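Local coordinates for 2OG-Fe dioxygenase family protein (PDB 3PL0), which probably acts as an iron- and 2-oxoglutarate-dependent dioxygenase with a cupin fold, at residues P137-E145 against Y245-P253; V170-Q181 against P235-R246. All coordinates share one frame; numbering follows the deposited sequence. Where two conformers were deposited one is given.

Strand 237-246 runs between strands 141-152 and 172-181 in one curled antiparallel sheet: contact 1 is its pairing at the C-terminal end with the first, contact 2 its pairing along the full length with the second. The centres are about 19 Å apart, yet the contacts share Y245 and R246. D171 of contact 2 accepts a probable hydrogen bond from the backbone of S247 in contact 1. Along the chain, 170-181 and 235-246 are nested inside the loop closed by 137-145 and 245-253. These three strands belong to the double-stranded beta-helix, the fold of the cupins, with the C-terminal tail packed against strand 141-152 at Y143.

Contact 1. Residues P137-E145 against Y245-P253; sequences PQGGRWYIE and YRSGGFQAP
Y143 packs against G249 with one ring face and against F250 with its ring edge and CB. G249 sets its CA over the tyrosine ring, 3.5 Å from the ring centroid, its backbone fully extended as it passes. Y143 CB in turn sits over the face of F250, 3.7 Å from that ring's centroid. The edge of the Y143 ring also faces F250, with the planes at 75°, so the two rings form a T-shaped pair. A second T-shaped pair has the edge of Y245 against the face of W142, with Y245 CD2 3.7 Å from W142 CG, while P137 CG, from W142's own segment, lies over the opposite indole face. I144 keeps its CG1 beside its own backbone N (chi1 -56°), which lays that carbon over the Y245 ring, 4.0 Å from the centroid.

Backbone hydrogen bonds hold the strands in antiparallel register: Y143 N reaches R246 O at 2.9 Å, and R246 N returns a bond to Y143 O. One residue further on, the small hydroxyl of S247 accepts from Q138 N, with OG 2.8 Å from that nitrogen. R246 braces the tail from within: NH1 donates to G249 O, which lies in the guanidinium plane, while NH1 itself stands above the plane of that carbonyl. Water joins Q138 O and R141 O to G248 N, and two more waters link E145 OE2 to the backbone of Q251.

The other carboxylate oxygen of E145 is held by H70 and H90. An antiparallel strand pair of the double-stranded beta-helix thus continues into a C-terminal tail folded back across Y143. Strand 141-152 lies between strands 65-77 and 237-246, while W142 NE1 and Y245 OH bond to the carbonyls of G128 and L124, tying this end of the sheet to helix 118-134.

Contact 2. Residues V170-Q181 against P235-R246; sequences VDFVAVVFIGRQ and PAHRDTLVLTYR
Strands 172-181 and 237-246 run antiparallel, their axes 4.5 Å apart at closest and their directions 163° apart, and their ladder of backbone hydrogen bonds has a classic beta bulge at one end and another within it. At the first, D171 N and F172 N both donate to Y245 O, in its carbonyl plane; at the second, I178 N and G179 N approach D239 O from the same face of its plane. Between them the pairing is regular, V176 N meeting L241 O at 2.8 Å.

On the face carrying A174, V176, L241 and L243 the side chains are apolar and compact: V176 CB lies 3.9 Å from L241 CB, and the single methyl of A174 sits beside L243. The bulge turns I178 toward the partner strand, its CB 3.7 Å from D239 CB, while the carboxylate of D239 forms a salt bridge with R150. Such a close-packed apolar face suits a strand pair at the heart of the double-stranded beta-helix. Here A174 and L241 pack against helix 118-134, and strand 209-213 takes the far edge of strand 172-181.

The other face bears beta-branched residues, which favour extended backbones: V173 CG1 touches V242 CG1 at 3.9 Å, and V173 CG2 runs alongside the methyl of T244. V170 crosses T244 at about a right angle, its CG1 3.8 Å from T244 CB. F177 holds its ring anti to the backbone N (chi1 178°), which places its ring face over G179 N. The ring edge reaches R238, with F177 CE1 3.9 Å from R238 NE. Near the strand ends, the Q181 amide stands beside the H237 imidazole, their planes 78° apart, and a water bonded to P235 O also makes a weak bond to Q181 OE1.

Contact 1. Residues P137-E145 against Y245-P253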
# COMPACT_ATOMS: atom_id res chain seq x y z
N PRO A 137 -11.85 14.83 2.50
CA PRO A 137 -11.67 15.08 1.06
C PRO A 137 -12.78 15.93 0.42
O PRO A 137 -13.92 15.88 0.87
CB PRO A 137 -11.71 13.68 0.46
CG PRO A 137 -12.57 12.88 1.44
CD PRO A 137 -12.35 13.48 2.80
N GLN A 138 -12.44 16.67 -0.63
CA GLN A 138 -13.41 17.49 -1.35
C GLN A 138 -14.68 16.71 -1.67
O GLN A 138 -14.64 15.60 -2.20
CB GLN A 138 -12.79 18.05 -2.65
CG GLN A 138 -13.74 18.91 -3.52
CD GLN A 138 -14.40 20.05 -2.76
OE1 GLN A 138 -13.80 20.66 -1.87
NE2 GLN A 138 -15.64 20.36 -3.14
N GLY A 139 -15.84 17.29 -1.34
CA GLY A 139 -17.14 16.64 -1.58
C GLY A 139 -17.35 15.29 -0.91
O GLY A 139 -18.20 14.52 -1.33
N GLY A 140 -16.61 15.00 0.15
CA GLY A 140 -16.70 13.72 0.84
C GLY A 140 -16.45 12.48 -0.02
O GLY A 140 -17.04 11.43 0.24
N ARG A 141 -15.57 12.58 -1.03
CA ARG A 141 -15.24 11.44 -1.91
C ARG A 141 -13.76 11.15 -1.91
O ARG A 141 -12.96 12.05 -2.09
CB ARG A 141 -15.63 11.68 -3.37
CG ARG A 141 -17.10 11.89 -3.67
CD ARG A 141 -17.29 12.02 -5.16
NE ARG A 141 -18.64 12.45 -5.53
CZ ARG A 141 -19.69 11.64 -5.68
NH1 ARG A 141 -19.59 10.32 -5.48
NH2 ARG A 141 -20.87 12.17 -6.03
N TRP A 142 -13.39 9.90 -1.72
CA TRP A 142 -12.04 9.45 -1.99
C TRP A 142 -11.96 8.70 -3.32
O TRP A 142 -12.81 7.86 -3.64
CB TRP A 142 -11.55 8.46 -0.89
CG TRP A 142 -11.22 9.04 0.47
CD1 TRP A 142 -11.76 8.68 1.67
CD2 TRP A 142 -10.25 10.03 0.76
NE1 TRP A 142 -11.19 9.40 2.69
CE2 TRP A 142 -10.27 10.25 2.15
CE3 TRP A 142 -9.38 10.78 -0.04
CZ2 TRP A 142 -9.40 11.16 2.77
CZ3 TRP A 142 -8.53 11.69 0.58
CH2 TRP A 142 -8.55 11.87 1.97
N TYR A 143 -10.90 8.97 -4.06
CA TYR A 143 -10.52 8.23 -5.23
C TYR A 143 -9.37 7.33 -4.83
O TYR A 143 -8.28 7.81 -4.44
CB TYR A 143 -10.10 9.18 -6.34
CG TYR A 143 -11.24 10.10 -6.71
CD1 TYR A 143 -11.49 11.24 -5.98
CD2 TYR A 143 -12.13 9.77 -7.74
CE1 TYR A 143 -12.59 12.09 -6.30
CE2 TYR A 143 -13.19 10.58 -8.06
CZ TYR A 143 -13.42 11.73 -7.33
OH TYR A 143 -14.47 12.54 -7.64
N ILE A 144 -9.64 6.03 -4.90
CA ILE A 144 -8.80 4.96 -4.32
C ILE A 144 -8.23 4.12 -5.46
O ILE A 144 -8.97 3.60 -6.31
CB ILE A 144 -9.65 4.02 -3.40
CG1 ILE A 144 -10.35 4.84 -2.31
CG2 ILE A 144 -8.81 2.86 -2.83
CD1 ILE A 144 -11.30 4.04 -1.44
N GLU A 145 -6.92 3.93 -5.45
CA GLU A 145 -6.30 2.91 -6.29
C GLU A 145 -5.76 1.76 -5.42
O GLU A 145 -5.27 2.00 -4.32
CB GLU A 145 -5.19 3.51 -7.14
CG GLU A 145 -5.65 4.69 -8.02
CD GLU A 145 -4.64 5.14 -9.10
OE1 GLU A 145 -4.10 4.27 -9.84
OE2 GLU A 145 -4.42 6.37 -9.23
N TYR A 245 -5.32 6.89 -1.41
CA TYR A 245 -6.52 7.69 -1.30
C TYR A 245 -6.20 9.12 -1.71
O TYR A 245 -5.24 9.75 -1.19
CB TYR A 245 -7.03 7.67 0.15
CG TYR A 245 -7.56 6.32 0.60
CD1 TYR A 245 -6.68 5.24 0.78
CD2 TYR A 245 -8.91 6.13 0.84
CE1 TYR A 245 -7.15 4.01 1.18
CE2 TYR A 245 -9.40 4.90 1.24
CZ TYR A 245 -8.52 3.83 1.39
OH TYR A 245 -9.01 2.62 1.80
N ARG A 246 -7.02 9.66 -2.60
CA ARG A 246 -6.80 11.01 -3.11
C ARG A 246 -8.11 11.79 -3.22
O ARG A 246 -9.12 11.25 -3.68
CB ARG A 246 -6.12 10.92 -4.47
CG ARG A 246 -5.61 12.29 -5.02
CD ARG A 246 -4.66 12.09 -6.19
NE ARG A 246 -4.01 13.34 -6.54
CZ ARG A 246 -4.57 14.28 -7.31
NH1 ARG A 246 -5.77 14.10 -7.82
NH2 ARG A 246 -3.92 15.40 -7.57
N SER A 247 -8.08 13.05 -2.75
CA SER A 247 -9.17 14.00 -2.89
C SER A 247 -9.19 14.59 -4.29
O SER A 247 -8.14 14.74 -4.88
CB SER A 247 -8.95 15.16 -1.93
OG SER A 247 -10.04 16.06 -1.97
N GLY A 248 -10.37 14.94 -4.80
CA GLY A 248 -10.52 15.69 -6.06
C GLY A 248 -10.65 14.79 -7.28
O GLY A 248 -11.57 14.91 -8.10
N GLY A 249 -9.73 13.85 -7.40
CA GLY A 249 -9.83 12.84 -8.44
C GLY A 249 -8.63 11.91 -8.34
O GLY A 249 -7.74 12.09 -7.50
N PHE A 250 -8.59 10.94 -9.23
CA PHE A 250 -7.36 10.14 -9.40
C PHE A 250 -6.24 11.01 -9.94
O PHE A 250 -6.51 11.96 -10.69
CB PHE A 250 -7.61 8.99 -10.36
CG PHE A 250 -8.62 8.05 -9.91
CD1 PHE A 250 -8.34 7.17 -8.87
CD2 PHE A 250 -9.88 8.04 -10.47
CE1 PHE A 250 -9.29 6.28 -8.43
CE2 PHE A 250 -10.82 7.15 -10.03
CZ PHE A 250 -10.53 6.27 -8.99
N GLN A 251 -4.99 10.72 -9.56
CA GLN A 251 -3.84 11.34 -10.21
C GLN A 251 -3.99 11.03 -11.69
O GLN A 251 -4.19 9.87 -12.09
CB GLN A 251 -2.50 10.76 -9.70
CG GLN A 251 -1.77 11.56 -8.62
CD GLN A 251 -1.10 12.83 -9.12
OE1 GLN A 251 -1.15 13.12 -10.31
NE2 GLN A 251 -0.49 13.60 -8.20
N ALA A 252 -3.94 12.08 -12.52
CA ALA A 252 -4.07 11.90 -13.95
C ALA A 252 -3.65 13.18 -14.68
O ALA A 252 -3.79 14.30 -14.15
CB ALA A 252 -5.52 11.50 -14.33
N PRO A 253 -3.12 13.03 -15.90
CA PRO A 253 -2.85 14.20 -16.74
C PRO A 253 -4.15 14.95 -17.02
O PRO A 253 -5.22 14.33 -17.06
CB PRO A 253 -2.30 13.60 -18.03
CG PRO A 253 -2.92 12.25 -18.09
CD PRO A 253 -3.04 11.77 -16.67
O HOH W 1 -13.00 14.16 -3.48
O HOH W 2 -4.83 8.38 -7.75
O HOH W 3 -2.86 7.69 -11.17

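Contact 2. Residues V170-Q181 against P235-R246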
# COMPACT_ATOMS: atom_id res chain seq x y z
N VAL A 170 -0.54 11.50 -3.49
CA VAL A 170 -1.93 11.37 -3.11
C VAL A 170 -2.11 12.05 -1.76
O VAL A 170 -1.23 12.73 -1.29
CB VAL A 170 -2.35 9.86 -3.09
CG1 VAL A 170 -2.25 9.23 -4.49
CG2 VAL A 170 -1.50 9.04 -2.08
N ASP A 171 -3.23 11.82 -1.09
CA ASP A 171 -3.42 12.33 0.27
C ASP A 171 -2.93 11.36 1.36
O ASP A 171 -2.20 11.76 2.27
CB ASP A 171 -4.87 12.66 0.51
CG ASP A 171 -5.26 13.98 -0.16
OD1 ASP A 171 -5.12 15.02 0.51
OD2 ASP A 171 -5.63 13.94 -1.35
N PHE A 172 -3.38 10.12 1.28
CA PHE A 172 -3.04 9.06 2.25
C PHE A 172 -2.77 7.76 1.55
O PHE A 172 -3.33 7.49 0.46
CB PHE A 172 -4.16 8.85 3.28
CG PHE A 172 -4.44 10.05 4.10
CD1 PHE A 172 -3.68 10.33 5.21
CD2 PHE A 172 -5.44 10.94 3.73
CE1 PHE A 172 -3.92 11.45 5.96
CE2 PHE A 172 -5.68 12.07 4.47
CZ PHE A 172 -4.93 12.33 5.58
N VAL A 173 -1.83 6.99 2.14
CA VAL A 173 -1.49 5.66 1.68
C VAL A 173 -1.59 4.64 2.80
O VAL A 173 -1.25 4.94 3.97
CB VAL A 173 -0.11 5.64 1.06
CG1 VAL A 173 0.23 4.21 0.59
CG2 VAL A 173 -0.04 6.64 -0.13
N ALA A 174 -2.08 3.45 2.46
CA ALA A 174 -1.98 2.30 3.34
C ALA A 174 -1.18 1.25 2.64
O ALA A 174 -1.52 0.85 1.53
CB ALA A 174 -3.34 1.72 3.70
N VAL A 175 -0.12 0.79 3.29
CA VAL A 175 0.62 -0.39 2.84
C VAL A 175 0.25 -1.57 3.74
O VAL A 175 0.56 -1.57 4.95
CB VAL A 175 2.13 -0.18 2.93
CG1 VAL A 175 2.88 -1.45 2.44
CG2 VAL A 175 2.56 1.07 2.12
N VAL A 176 -0.39 -2.58 3.17
CA VAL A 176 -0.86 -3.73 3.95
C VAL A 176 0.16 -4.83 3.68
O VAL A 176 0.46 -5.13 2.52
CB VAL A 176 -2.24 -4.23 3.50
CG1 VAL A 176 -2.66 -5.43 4.35
CG2 VAL A 176 -3.24 -3.09 3.55
N PHE A 177 0.75 -5.39 4.74
CA PHE A 177 1.68 -6.52 4.59
C PHE A 177 0.87 -7.78 4.47
O PHE A 177 0.05 -8.07 5.34
CB PHE A 177 2.63 -6.63 5.76
CG PHE A 177 3.55 -7.79 5.64
CD1 PHE A 177 4.61 -7.76 4.74
CD2 PHE A 177 3.40 -8.90 6.45
CE1 PHE A 177 5.46 -8.83 4.60
CE2 PHE A 177 4.25 -9.99 6.32
CZ PHE A 177 5.28 -9.96 5.39
N ILE A 178 1.06 -8.50 3.37
CA ILE A 178 0.23 -9.66 3.07
C ILE A 178 0.96 -10.95 3.45
O ILE A 178 0.38 -11.83 4.05
CB ILE A 178 -0.15 -9.65 1.62
CG1 ILE A 178 -0.99 -8.39 1.32
CG2 ILE A 178 -0.83 -10.96 1.18
CD1 ILE A 178 -2.41 -8.40 1.92
N GLY A 179 2.23 -11.04 3.09
CA GLY A 179 3.06 -12.15 3.55
C GLY A 179 4.44 -12.12 2.95
O GLY A 179 4.73 -11.28 2.09
N ARG A 180 5.29 -13.05 3.38
CA ARG A 180 6.59 -13.23 2.78
C ARG A 180 7.12 -14.63 3.09
O ARG A 180 6.70 -15.26 4.05
CB ARG A 180 7.56 -12.18 3.30
CG ARG A 180 7.99 -12.44 4.72
CD ARG A 180 8.99 -11.42 5.17
NE ARG A 180 9.37 -11.70 6.56
CZ ARG A 180 10.46 -11.24 7.14
NH1 ARG A 180 11.33 -10.50 6.46
NH2 ARG A 180 10.71 -11.56 8.41
N GLN A 181 8.04 -15.11 2.23
CA GLN A 181 8.70 -16.38 2.43
C GLN A 181 10.05 -16.31 1.84
O GLN A 181 10.25 -15.74 0.78
CB GLN A 181 8.04 -17.45 1.57
CG GLN A 181 6.82 -18.01 2.03
CD GLN A 181 6.36 -19.01 1.02
OE1 GLN A 181 7.01 -20.06 0.82
NE2 GLN A 181 5.28 -18.69 0.34
N PRO A 235 10.60 -21.12 -2.65
CA PRO A 235 9.96 -19.83 -2.94
C PRO A 235 10.52 -18.72 -2.07
O PRO A 235 10.75 -18.91 -0.87
CB PRO A 235 8.48 -20.07 -2.61
CG PRO A 235 8.31 -21.54 -2.70
CD PRO A 235 9.61 -22.07 -2.11
N ALA A 236 10.75 -17.58 -2.70
CA ALA A 236 11.37 -16.45 -2.07
C ALA A 236 10.71 -15.18 -2.61
O ALA A 236 11.10 -14.67 -3.65
CB ALA A 236 12.88 -16.47 -2.33
N HIS A 237 9.72 -14.66 -1.90
CA HIS A 237 9.01 -13.46 -2.35
C HIS A 237 8.38 -12.69 -1.18
O HIS A 237 8.32 -13.17 -0.04
CB HIS A 237 7.90 -13.88 -3.31
CG HIS A 237 6.94 -14.86 -2.72
ND1 HIS A 237 6.93 -16.19 -3.07
CD2 HIS A 237 5.99 -14.71 -1.77
CE1 HIS A 237 6.00 -16.82 -2.37
NE2 HIS A 237 5.43 -15.95 -1.56
N ARG A 238 7.92 -11.49 -1.49
CA ARG A 238 7.19 -10.67 -0.51
C ARG A 238 5.94 -10.11 -1.20
O ARG A 238 6.01 -9.57 -2.32
CB ARG A 238 8.09 -9.55 -0.00
CG ARG A 238 7.42 -8.54 0.93
CD ARG A 238 8.50 -7.68 1.53
NE ARG A 238 8.01 -6.70 2.50
CZ ARG A 238 7.65 -5.45 2.21
NH1 ARG A 238 7.70 -5.00 0.98
NH2 ARG A 238 7.31 -4.64 3.17
N ASP A 239 4.84 -10.18 -0.47
CA ASP A 239 3.53 -9.76 -0.89
C ASP A 239 3.04 -8.61 -0.05
O ASP A 239 3.09 -8.68 1.17
CB ASP A 239 2.53 -10.92 -0.67
CG ASP A 239 2.86 -12.14 -1.55
OD1 ASP A 239 3.46 -11.94 -2.61
OD2 ASP A 239 2.49 -13.27 -1.19
N THR A 240 2.54 -7.58 -0.74
CA THR A 240 1.97 -6.39 -0.14
C THR A 240 0.74 -5.95 -0.95
O THR A 240 0.48 -6.43 -2.12
CB THR A 240 2.98 -5.23 -0.15
OG1 THR A 240 3.55 -5.09 -1.46
CG2 THR A 240 4.08 -5.42 0.86
N LEU A 241 -0.03 -5.06 -0.35
CA LEU A 241 -1.13 -4.36 -0.99
C LEU A 241 -0.98 -2.89 -0.73
O LEU A 241 -1.03 -2.51 0.44
CB LEU A 241 -2.45 -4.81 -0.40
CG LEU A 241 -3.69 -4.09 -0.92
CD1 LEU A 241 -3.91 -4.29 -2.44
CD2 LEU A 241 -4.89 -4.59 -0.13
N VAL A 242 -0.85 -2.08 -1.77
CA VAL A 242 -0.79 -0.63 -1.61
C VAL A 242 -2.13 -0.00 -2.00
O VAL A 242 -2.64 -0.25 -3.10
CB VAL A 242 0.35 -0.01 -2.43
CG1 VAL A 242 0.33 1.56 -2.33
CG2 VAL A 242 1.72 -0.62 -1.98
N LEU A 243 -2.71 0.77 -1.09
CA LEU A 243 -3.97 1.47 -1.34
C LEU A 243 -3.69 2.96 -1.26
O LEU A 243 -3.05 3.43 -0.29
CB LEU A 243 -5.05 1.08 -0.31
CG LEU A 243 -5.48 -0.40 -0.17
CD1 LEU A 243 -6.40 -0.65 1.07
CD2 LEU A 243 -6.14 -0.89 -1.44
N THR A 244 -4.09 3.72 -2.27
CA THR A 244 -3.90 5.12 -2.22
C THR A 244 -5.25 5.82 -2.19
O THR A 244 -6.20 5.41 -2.87
CB THR A 244 -3.06 5.64 -3.39
OG1 THR A 244 -3.76 5.42 -4.61
CG2 THR A 244 -1.71 4.96 -3.43
N TYR A 245 -5.32 6.89 -1.41
CA TYR A 245 -6.52 7.69 -1.30
C TYR A 245 -6.20 9.12 -1.71
O TYR A 245 -5.24 9.75 -1.19
CB TYR A 245 -7.03 7.67 0.15
CG TYR A 245 -7.56 6.32 0.60
CD1 TYR A 245 -6.68 5.24 0.78
CD2 TYR A 245 -8.91 6.13 0.84
CE1 TYR A 245 -7.15 4.01 1.18
CE2 TYR A 245 -9.40 4.90 1.24
CZ TYR A 245 -8.52 3.83 1.39
OH TYR A 245 -9.01 2.62 1.80
N ARG A 246 -7.02 9.66 -2.60
CA ARG A 246 -6.80 11.01 -3.11
C ARG A 246 -8.11 11.79 -3.22
O ARG A 246 -9.12 11.25 -3.68
CB ARG A 246 -6.12 10.92 -4.47
CG ARG A 246 -5.61 12.29 -5.02
CD ARG A 246 -4.66 12.09 -6.19
NE ARG A 246 -4.01 13.34 -6.54
CZ ARG A 246 -4.57 14.28 -7.31
NH1 ARG A 246 -5.77 14.10 -7.82
NH2 ARG A 246 -3.92 15.40 -7.57
O HOH W 4 10.27 -20.66 0.96